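Local coordinates for gifsy-2 prophage ATP-binding sugar transporter-like protein (PDB 2PP6), which is of unestablished function but has tentatively been linked to ATP binding and sugar transport, at residues 25-30 against 68-73; 31-35 against 60-64; 52-58 against 88-94. All coordinates share one frame; numbering follows the deposited sequence.

Interaction 1: residues 25-30 against 68-73; sequences MKVNIN and DRVVLR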
loop_
_atom_site.group_PDB
_atom_site.type_symbol
_atom_site.label_atom_id
_atom_site.label_comp_id
_atom_site.label_asym_id
_atom_site.label_seq_id
_atom_site.Cartn_x
_atom_site.Cartn_y
_atom_site.Cartn_z
HETATM N N MSE A 25 3.654 5.772 21.952
HETATM C CA MSE A 25 3.873 6.369 23.263
HETATM C C MSE A 25 5.328 6.139 23.605
HETATM O O MSE A 25 5.931 5.169 23.136
HETATM C CB MSE A 25 3.067 5.680 24.340
HETATM C CG MSE A 25 1.603 5.921 24.302
HETATM SE SE MSE A 25 0.896 5.137 25.898
HETATM C CE MSE A 25 1.274 3.288 25.503
ATOM N N LYS A 26 5.888 7.021 24.427
ATOM C CA LYS A 26 7.277 6.899 24.857
ATOM C C LYS A 26 7.204 6.114 26.153
ATOM O O LYS A 26 6.486 6.474 27.088
ATOM C CB LYS A 26 7.878 8.281 25.065
ATOM C CG LYS A 26 9.226 8.305 25.751
ATOM C CD LYS A 26 10.337 7.901 24.830
ATOM C CE LYS A 26 11.397 8.982 24.818
ATOM N NZ LYS A 26 11.849 9.306 26.194
ATOM N N VAL A 27 7.942 5.030 26.216
ATOM C CA VAL A 27 7.835 4.178 27.377
ATOM C C VAL A 27 9.177 3.569 27.745
ATOM O O VAL A 27 10.041 3.401 26.889
ATOM C CB VAL A 27 6.778 3.085 27.059
ATOM C CG1 VAL A 27 7.405 1.697 27.026
ATOM C CG2 VAL A 27 5.639 3.187 28.012
ATOM N N ASN A 28 9.357 3.237 29.017
ATOM C CA ASN A 28 10.613 2.658 29.448
ATOM C C ASN A 28 10.436 1.183 29.758
ATOM O O ASN A 28 9.607 0.819 30.593
ATOM C CB ASN A 28 11.145 3.402 30.676
ATOM C CG ASN A 28 12.568 3.002 31.029
ATOM O OD1 ASN A 28 12.816 1.893 31.521
ATOM N ND2 ASN A 28 13.517 3.905 30.773
ATOM N N ILE A 29 11.209 0.343 29.067
ATOM C CA ILE A 29 11.177 -1.106 29.247
ATOM C C ILE A 29 12.544 -1.583 29.697
ATOM O O ILE A 29 13.527 -1.426 28.998
ATOM C CB ILE A 29 10.820 -1.832 27.950
ATOM C CG1 ILE A 29 9.368 -1.512 27.560
ATOM C CG2 ILE A 29 11.040 -3.324 28.123
ATOM C CD1 ILE A 29 8.846 -2.292 26.353
ATOM N N ASN A 30 12.590 -2.176 30.879
ATOM C CA ASN A 30 13.832 -2.652 31.454
ATOM C C ASN A 30 14.998 -1.674 31.304
ATOM O O ASN A 30 16.095 -2.051 30.917
ATOM C CB ASN A 30 14.215 -4.003 30.872
ATOM C CG ASN A 30 15.200 -4.722 31.743
ATOM O OD1 ASN A 30 15.053 -4.730 32.964
ATOM N ND2 ASN A 30 16.209 -5.329 31.137
ATOM N N ASP A 68 10.466 -8.189 32.915
ATOM C CA ASP A 68 10.764 -6.761 32.716
ATOM C C ASP A 68 9.733 -5.834 33.315
ATOM O O ASP A 68 8.527 -6.079 33.225
ATOM C CB ASP A 68 10.828 -6.412 31.227
ATOM C CG ASP A 68 12.065 -6.939 30.543
ATOM O OD1 ASP A 68 12.924 -7.526 31.230
ATOM O OD2 ASP A 68 12.176 -6.756 29.313
ATOM N N ARG A 69 10.221 -4.762 33.928
ATOM C CA ARG A 69 9.331 -3.769 34.487
ATOM C C ARG A 69 9.195 -2.750 33.370
ATOM O O ARG A 69 10.171 -2.423 32.680
ATOM C CB ARG A 69 9.906 -3.126 35.751
ATOM C CG ARG A 69 11.290 -2.513 35.638
ATOM C CD ARG A 69 11.666 -1.901 36.990
ATOM N NE ARG A 69 13.111 -1.796 37.209
ATOM C CZ ARG A 69 13.670 -1.525 38.389
ATOM N NH1 ARG A 69 12.909 -1.327 39.463
ATOM N NH2 ARG A 69 14.994 -1.458 38.499
ATOM N N VAL A 70 7.975 -2.270 33.178
ATOM C CA VAL A 70 7.683 -1.319 32.129
ATOM C C VAL A 70 7.036 -0.093 32.722
ATOM O O VAL A 70 5.983 -0.206 33.333
ATOM C CB VAL A 70 6.693 -1.924 31.127
ATOM C CG1 VAL A 70 6.285 -0.875 30.100
ATOM C CG2 VAL A 70 7.307 -3.143 30.473
ATOM N N VAL A 71 7.643 1.080 32.561
ATOM C CA VAL A 71 7.010 2.283 33.083
ATOM C C VAL A 71 6.192 2.894 31.965
ATOM O O VAL A 71 6.733 3.326 30.947
ATOM C CB VAL A 71 8.016 3.325 33.556
ATOM C CG1 VAL A 71 7.265 4.547 34.062
ATOM C CG2 VAL A 71 8.902 2.737 34.644
ATOM N N LEU A 72 4.884 2.935 32.152
ATOM C CA LEU A 72 3.998 3.470 31.131
ATOM C C LEU A 72 3.014 4.451 31.732
ATOM O O LEU A 72 2.296 4.131 32.672
ATOM C CB LEU A 72 3.262 2.309 30.446
ATOM C CG LEU A 72 1.957 2.569 29.703
ATOM C CD1 LEU A 72 2.121 3.728 28.751
ATOM C CD2 LEU A 72 1.572 1.323 28.945
ATOM N N ARG A 73 2.991 5.652 31.181
ATOM C CA ARG A 73 2.115 6.695 31.667
ATOM C C ARG A 73 2.229 6.960 33.172
ATOM O O ARG A 73 1.261 7.323 33.830
ATOM C CB ARG A 73 0.683 6.382 31.263
ATOM C CG ARG A 73 0.316 7.106 30.001
ATOM C CD ARG A 73 -0.973 6.623 29.391
ATOM N NE ARG A 73 -1.320 7.469 28.252
ATOM C CZ ARG A 73 -2.282 7.194 27.381
ATOM N NH1 ARG A 73 -2.996 6.083 27.519
ATOM N NH2 ARG A 73 -2.532 8.032 26.379
HETATM O O HOH W 1 4.273 6.835 28.607
HETATM O O HOH W 2 11.853 -0.247 33.117
#

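Interaction 2: residues 31-35 against 60-64; sequences GTDCI and GNVIP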
loop_
_atom_site.group_PDB
_atom_site.type_symbol
_atom_site.label_atom_id
_atom_site.label_comp_id
_atom_site.label_asym_id
_atom_site.label_seq_id
_atom_site.Cartn_x
_atom_site.Cartn_y
_atom_site.Cartn_z
ATOM N N GLY A 31 14.755 -0.409 31.609
ATOM C CA GLY A 31 15.824 0.571 31.532
ATOM C C GLY A 31 16.051 1.249 30.199
ATOM O O GLY A 31 16.871 2.157 30.128
ATOM N N THR A 32 15.349 0.823 29.151
ATOM C CA THR A 32 15.510 1.425 27.833
ATOM C C THR A 32 14.231 2.121 27.367
ATOM O O THR A 32 13.140 1.551 27.424
ATOM C CB THR A 32 15.866 0.371 26.761
ATOM O OG1 THR A 32 16.922 -0.476 27.224
ATOM C CG2 THR A 32 16.317 1.053 25.493
ATOM N N ASP A 33 14.376 3.353 26.898
ATOM C CA ASP A 33 13.231 4.094 26.407
ATOM C C ASP A 33 12.901 3.640 24.992
ATOM O O ASP A 33 13.797 3.370 24.202
ATOM C CB ASP A 33 13.525 5.584 26.443
ATOM C CG ASP A 33 13.727 6.090 27.855
ATOM O OD1 ASP A 33 12.933 5.695 28.749
ATOM O OD2 ASP A 33 14.672 6.884 28.071
ATOM N N CYS A 34 11.617 3.533 24.682
ATOM C CA CYS A 34 11.192 3.088 23.357
ATOM C C CYS A 34 9.730 3.427 23.054
ATOM O O CYS A 34 8.989 3.863 23.929
ATOM C CB CYS A 34 11.397 1.583 23.234
ATOM S SG CYS A 34 10.527 0.659 24.493
ATOM N N ILE A 35 9.317 3.214 21.811
ATOM C CA ILE A 35 7.955 3.542 21.421
ATOM C C ILE A 35 7.038 2.332 21.369
ATOM O O ILE A 35 7.363 1.264 20.829
ATOM C CB ILE A 35 7.915 4.315 20.050
ATOM C CG1 ILE A 35 8.192 5.804 20.270
ATOM C CG2 ILE A 35 6.517 4.238 19.428
ATOM C CD1 ILE A 35 9.426 6.118 21.019
ATOM N N GLY A 60 13.164 -0.657 17.417
ATOM C CA GLY A 60 13.953 -1.854 17.158
ATOM C C GLY A 60 15.153 -1.965 18.075
ATOM O O GLY A 60 15.992 -2.836 17.892
ATOM N N ASN A 61 15.233 -1.094 19.078
ATOM C CA ASN A 61 16.382 -1.102 19.964
ATOM C C ASN A 61 16.171 -1.786 21.308
ATOM O O ASN A 61 17.011 -1.669 22.193
ATOM C CB ASN A 61 16.895 0.332 20.172
ATOM C CG ASN A 61 15.933 1.196 20.967
ATOM O OD1 ASN A 61 14.736 1.198 20.706
ATOM N ND2 ASN A 61 16.461 1.956 21.921
ATOM N N VAL A 62 15.061 -2.510 21.447
ATOM C CA VAL A 62 14.761 -3.242 22.680
ATOM C C VAL A 62 14.310 -4.658 22.377
ATOM O O VAL A 62 13.803 -4.947 21.289
ATOM C CB VAL A 62 13.623 -2.581 23.527
ATOM C CG1 VAL A 62 14.055 -1.223 24.026
ATOM C CG2 VAL A 62 12.370 -2.446 22.699
ATOM N N ILE A 63 14.510 -5.539 23.352
ATOM C CA ILE A 63 14.078 -6.940 23.265
ATOM C C ILE A 63 13.371 -7.210 24.589
ATOM O O ILE A 63 13.995 -7.657 25.555
ATOM C CB ILE A 63 15.256 -7.934 23.148
ATOM C CG1 ILE A 63 16.583 -7.192 23.254
ATOM C CG2 ILE A 63 15.165 -8.686 21.841
ATOM C CD1 ILE A 63 17.789 -8.096 23.173
ATOM N N PRO A 64 12.061 -6.933 24.656
ATOM C CA PRO A 64 11.308 -7.154 25.894
ATOM C C PRO A 64 11.286 -8.602 26.374
ATOM O O PRO A 64 11.355 -9.531 25.577
ATOM C CB PRO A 64 9.925 -6.617 25.547
ATOM C CG PRO A 64 9.817 -6.874 24.083
ATOM C CD PRO A 64 11.173 -6.458 23.579
#

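Interaction 3: residues 52-58 against 88-94; sequences GKNVVVF and KPQLTLE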
loop_
_atom_site.group_PDB
_atom_site.type_symbol
_atom_site.label_atom_id
_atom_site.label_comp_id
_atom_site.label_asym_id
_atom_site.label_seq_id
_atom_site.Cartn_x
_atom_site.Cartn_y
_atom_site.Cartn_z
ATOM N N GLY A 52 -4.884 -5.423 32.905
ATOM C CA GLY A 52 -4.023 -6.187 32.016
ATOM C C GLY A 52 -3.786 -5.527 30.666
ATOM O O GLY A 52 -4.190 -6.061 29.627
ATOM N N LYS A 53 -3.122 -4.371 30.684
ATOM C CA LYS A 53 -2.822 -3.602 29.471
ATOM C C LYS A 53 -2.066 -4.411 28.400
ATOM O O LYS A 53 -1.278 -5.307 28.714
ATOM C CB LYS A 53 -2.008 -2.363 29.853
ATOM C CG LYS A 53 -1.777 -1.385 28.721
ATOM C CD LYS A 53 -2.952 -0.457 28.531
ATOM C CE LYS A 53 -3.106 0.459 29.730
ATOM N NZ LYS A 53 -4.195 1.450 29.521
ATOM N N ASN A 54 -2.301 -4.075 27.135
ATOM C CA ASN A 54 -1.662 -4.764 26.014
ATOM C C ASN A 54 -1.056 -3.778 25.008
ATOM O O ASN A 54 -1.711 -2.828 24.601
ATOM C CB ASN A 54 -2.690 -5.658 25.330
ATOM C CG ASN A 54 -2.117 -6.991 24.951
ATOM O OD1 ASN A 54 -1.454 -7.122 23.927
ATOM N ND2 ASN A 54 -2.343 -7.991 25.792
ATOM N N VAL A 55 0.191 -3.992 24.602
ATOM C CA VAL A 55 0.834 -3.066 23.667
ATOM C C VAL A 55 1.841 -3.750 22.762
ATOM O O VAL A 55 2.429 -4.759 23.143
ATOM C CB VAL A 55 1.620 -1.986 24.411
ATOM C CG1 VAL A 55 0.782 -1.409 25.535
ATOM C CG2 VAL A 55 2.914 -2.582 24.952
ATOM N N VAL A 56 2.053 -3.210 21.566
ATOM C CA VAL A 56 3.062 -3.801 20.704
ATOM C C VAL A 56 4.229 -2.810 20.579
ATOM O O VAL A 56 4.032 -1.601 20.480
ATOM C CB VAL A 56 2.491 -4.225 19.329
ATOM C CG1 VAL A 56 1.005 -4.120 19.338
ATOM C CG2 VAL A 56 3.115 -3.438 18.236
ATOM N N VAL A 57 5.446 -3.341 20.632
ATOM C CA VAL A 57 6.668 -2.554 20.596
ATOM C C VAL A 57 7.177 -2.234 19.201
ATOM O O VAL A 57 7.519 -3.131 18.436
ATOM C CB VAL A 57 7.775 -3.297 21.377
ATOM C CG1 VAL A 57 9.038 -2.445 21.460
ATOM C CG2 VAL A 57 7.269 -3.627 22.761
ATOM N N PHE A 58 7.267 -0.952 18.876
ATOM C CA PHE A 58 7.733 -0.563 17.551
ATOM C C PHE A 58 9.224 -0.280 17.415
ATOM O O PHE A 58 9.807 -0.558 16.375
ATOM C CB PHE A 58 6.931 0.629 17.048
ATOM C CG PHE A 58 5.577 0.255 16.502
ATOM C CD1 PHE A 58 5.281 0.441 15.165
ATOM C CD2 PHE A 58 4.601 -0.299 17.331
ATOM C CE1 PHE A 58 4.030 0.080 14.655
ATOM C CE2 PHE A 58 3.350 -0.657 16.831
ATOM C CZ PHE A 58 3.062 -0.472 15.495
ATOM N N LYS A 88 6.171 -8.191 15.647
ATOM C CA LYS A 88 6.554 -7.272 16.704
ATOM C C LYS A 88 6.091 -7.761 18.048
ATOM O O LYS A 88 5.032 -8.356 18.195
ATOM C CB LYS A 88 5.990 -5.889 16.463
ATOM C CG LYS A 88 6.487 -5.283 15.202
ATOM C CD LYS A 88 6.220 -3.812 15.197
ATOM C CE LYS A 88 6.060 -3.330 13.790
ATOM N NZ LYS A 88 4.882 -4.029 13.198
ATOM N N PRO A 89 6.891 -7.509 19.066
ATOM C CA PRO A 89 6.539 -7.941 20.417
ATOM C C PRO A 89 5.215 -7.375 20.912
ATOM O O PRO A 89 5.037 -6.172 20.984
ATOM C CB PRO A 89 7.700 -7.419 21.264
ATOM C CG PRO A 89 8.823 -7.319 20.297
ATOM C CD PRO A 89 8.156 -6.769 19.068
ATOM N N GLN A 90 4.269 -8.237 21.233
ATOM C CA GLN A 90 3.031 -7.742 21.786
ATOM C C GLN A 90 3.109 -8.138 23.251
ATOM O O GLN A 90 3.062 -9.321 23.565
ATOM C CB GLN A 90 1.825 -8.391 21.148
ATOM C CG GLN A 90 0.612 -8.094 21.965
ATOM C CD GLN A 90 -0.637 -8.550 21.313
ATOM O OE1 GLN A 90 -1.091 -7.953 20.347
ATOM N NE2 GLN A 90 -1.213 -9.628 21.830
ATOM N N LEU A 91 3.230 -7.148 24.133
ATOM C CA LEU A 91 3.366 -7.403 25.558
ATOM C C LEU A 91 2.089 -7.296 26.398
ATOM O O LEU A 91 1.265 -6.390 26.219
ATOM C CB LEU A 91 4.411 -6.451 26.141
ATOM C CG LEU A 91 5.664 -6.169 25.304
ATOM C CD1 LEU A 91 6.612 -5.257 26.097
ATOM C CD2 LEU A 91 6.358 -7.469 24.935
ATOM N N THR A 92 1.932 -8.241 27.320
ATOM C CA THR A 92 0.799 -8.221 28.229
ATOM C C THR A 92 1.411 -7.708 29.518
ATOM O O THR A 92 2.326 -8.327 30.070
ATOM C CB THR A 92 0.200 -9.617 28.458
ATOM O OG1 THR A 92 -0.426 -10.069 27.251
ATOM C CG2 THR A 92 -0.833 -9.569 29.577
ATOM N N LEU A 93 0.905 -6.567 29.977
ATOM C CA LEU A 93 1.421 -5.911 31.168
ATOM C C LEU A 93 0.459 -5.915 32.341
ATOM O O LEU A 93 -0.739 -5.665 32.177
ATOM C CB LEU A 93 1.743 -4.460 30.842
ATOM C CG LEU A 93 2.363 -4.144 29.494
ATOM C CD1 LEU A 93 2.417 -2.641 29.294
ATOM C CD2 LEU A 93 3.746 -4.736 29.444
ATOM N N GLU A 94 1.004 -6.167 33.529
ATOM C CA GLU A 94 0.217 -6.166 34.757
ATOM C C GLU A 94 0.748 -5.105 35.725
ATOM O O GLU A 94 1.962 -4.909 35.834
ATOM C CB GLU A 94 0.259 -7.548 35.419
ATOM C CG GLU A 94 -0.388 -8.648 34.583
ATOM C CD GLU A 94 -1.852 -8.376 34.258
ATOM O OE1 GLU A 94 -2.428 -9.125 33.438
ATOM O OE2 GLU A 94 -2.428 -7.422 34.822
#

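Interaction 1: residues 25-30 against 68-73
I29 and V70 face each other as a non-hydrogen-bonded pair where strands 25-29 and 69-72 run antiparallel, their axes 4.8 Å apart at closest and 159° between directions. The two side chains run alongside each other in the same direction, with I29 CG1 3.9 Å from V70 CG2. Next along this apolar side, V27 CG2 rests 3.5 Å from L72 CB, and beyond it the selenomethionine M25 lies across L72 at about a right angle. The bend in M25 at its last torsion (chi3 -66°) turns methyl CE toward the L72 methyls, while SE lies over one face of the R73 guanidinium, displaced toward its rim. The charge of R73 is met by a salt bridge to E38.

The N28/V71 side and the two ends are looser, and water takes part there. N28 and V71 form a hydrogen-bonded pair in which N28 N donates to V71 O and V71 N to N28 O, the latter at 2.8 Å, but their side chains approach only through CB atoms, 4.3 Å from N28 CB to V71 CB. The amide of N28 is held by partners other than V71: ND2 donates to D33 OD1, and OD1 accepts from a water that also donates to R69 O. A second water joins K26 O to R73 N where direct pairing has ended. At the opposite end N30 N reaches R69 O at 3.0 Å, and the N30 amide stacks on the D68 carboxylate, planes 8° apart; D68 OD2 is also bound by the backbone N of R65.

This seam joins the first and last strands in the sheet order, closing the barrel. Strand 32-38 flanks 25-29, strand 75-85 flanks 69-72, and L91 and L93 of strand 88-95 pack against I29, V70 and L72 from across the interior.

Interaction 2: residues 31-35 against 60-64
T32, at the start of strand 32-38, and V62, in the irregular segment 60-64, bring their CA atoms no nearer than 7.0 Å, so the loop passes the strand without beta pairing and the contact is left to side chains. V62 is the residue at its middle, touching both T32 and C34. Its CG1 lies opposite the carbonyl carbon and beside the backbone N (chi1 -65°), and this methyl settles between two residues of the strand that project on the same side. One is T32, whose CG2 is 3.5 Å from V62 CG1; the two side chains run past one another head to tail, and it is the methyl branch of the threonine, not its hydroxyl, that does the touching. The other is C34, with CB 3.9 Å from V62 CG1 and SG 4.0 Å from V62 CG2, so that both methyls of the valine are engaged.

N61 adds a flank to this patch. Its CG stands between the backbone N and the carbonyl carbon (chi1 68°), which swings the amide back toward the strand until ND2 is 3.7 Å from T32 CG2. D33, between the two contact residues, turns the other way, toward the N28 amide.

Only 180 Å² is buried, and C34 is the one buried residue among those that touch. The groups involved meet by van der Waals packing, with no polar bond between the two segments to set a register. Such chemistry implies a loop leaning on the side chains of one strand face mainly by shape and apolar surface, the N61 amide merely lying alongside, while the strand's backbone bonds go to V27 and F58.

Interaction 3: residues 52-58 against 88-94
F58 and K88 meet at one end of this strand pair, the lysine chain passing over one face of the ring. CD stands over the ring centre, 4.2 Å from K88 CD to the F58 centroid, as a CH-pi contact. The bend at the last lysine torsion (chi4 62°) leaves NZ off-centre in a cation-pi contact, and NZ also has a long, weak ion pair with D16.

On the inward side V57 CG2 lies 3.8 Å from L91 CD1 and also meets the ring of P89, while V55 reaches L93 with CG1 4.3 Å from L93 CD1. The reverse side is more polar. N54 ND2 makes a weak, bent hydrogen bond of 3.2 Å to T92 OG1, and the N54 amide stands at 90° to that of Q90, an arrangement in which N54 OD1 and Q90 NE2 come near without bonding.

Behind these side chains the backbone fixes the register. V55 and L91 form a hydrogen-bonded pair, with L91 N 2.7 Å from V55 O and V55 N returning a bond to L91 O; L93 N to K53 O and V57 N to P89 O, the latter at 2.9 Å, extend the pattern either way. P89 has no N-H to give, so its carbonyl alone serves V57. Farther out, helix 2-23 supplies D16, I19 and A20 against F58, V36 packs on V55 and V57, and P64 covers P89 and L91.

With axes 4.5 Å apart and directions 160° from each other, this is a long antiparallel pairing in a closed six-stranded barrel. It joins strands 53-57 and 88-95, neighbours in the sheet though far apart in sequence, with V55, V57, L91 and L93 turned to the core.

The segments come along the chain as 25-30, 31-35, 52-58, 60-64, 68-73 and 88-94. Both segments of interaction 2 therefore fall between those of interaction 1, whereas interaction 3 crosses the other two. Centres of interactions 1 and 2 lie about 8 Å apart, of 1 and 3 about 10 Å, and of 2 and 3 about 12 Å. All belong to one antiparallel barrel: interaction 1 closes it, interaction 3 pairs two strands within it, and interaction 2 lays the connecting loop against it. I29 packs on C34, V57 and L91, tying the three together, consistent with one apolar core shared by the small barrel.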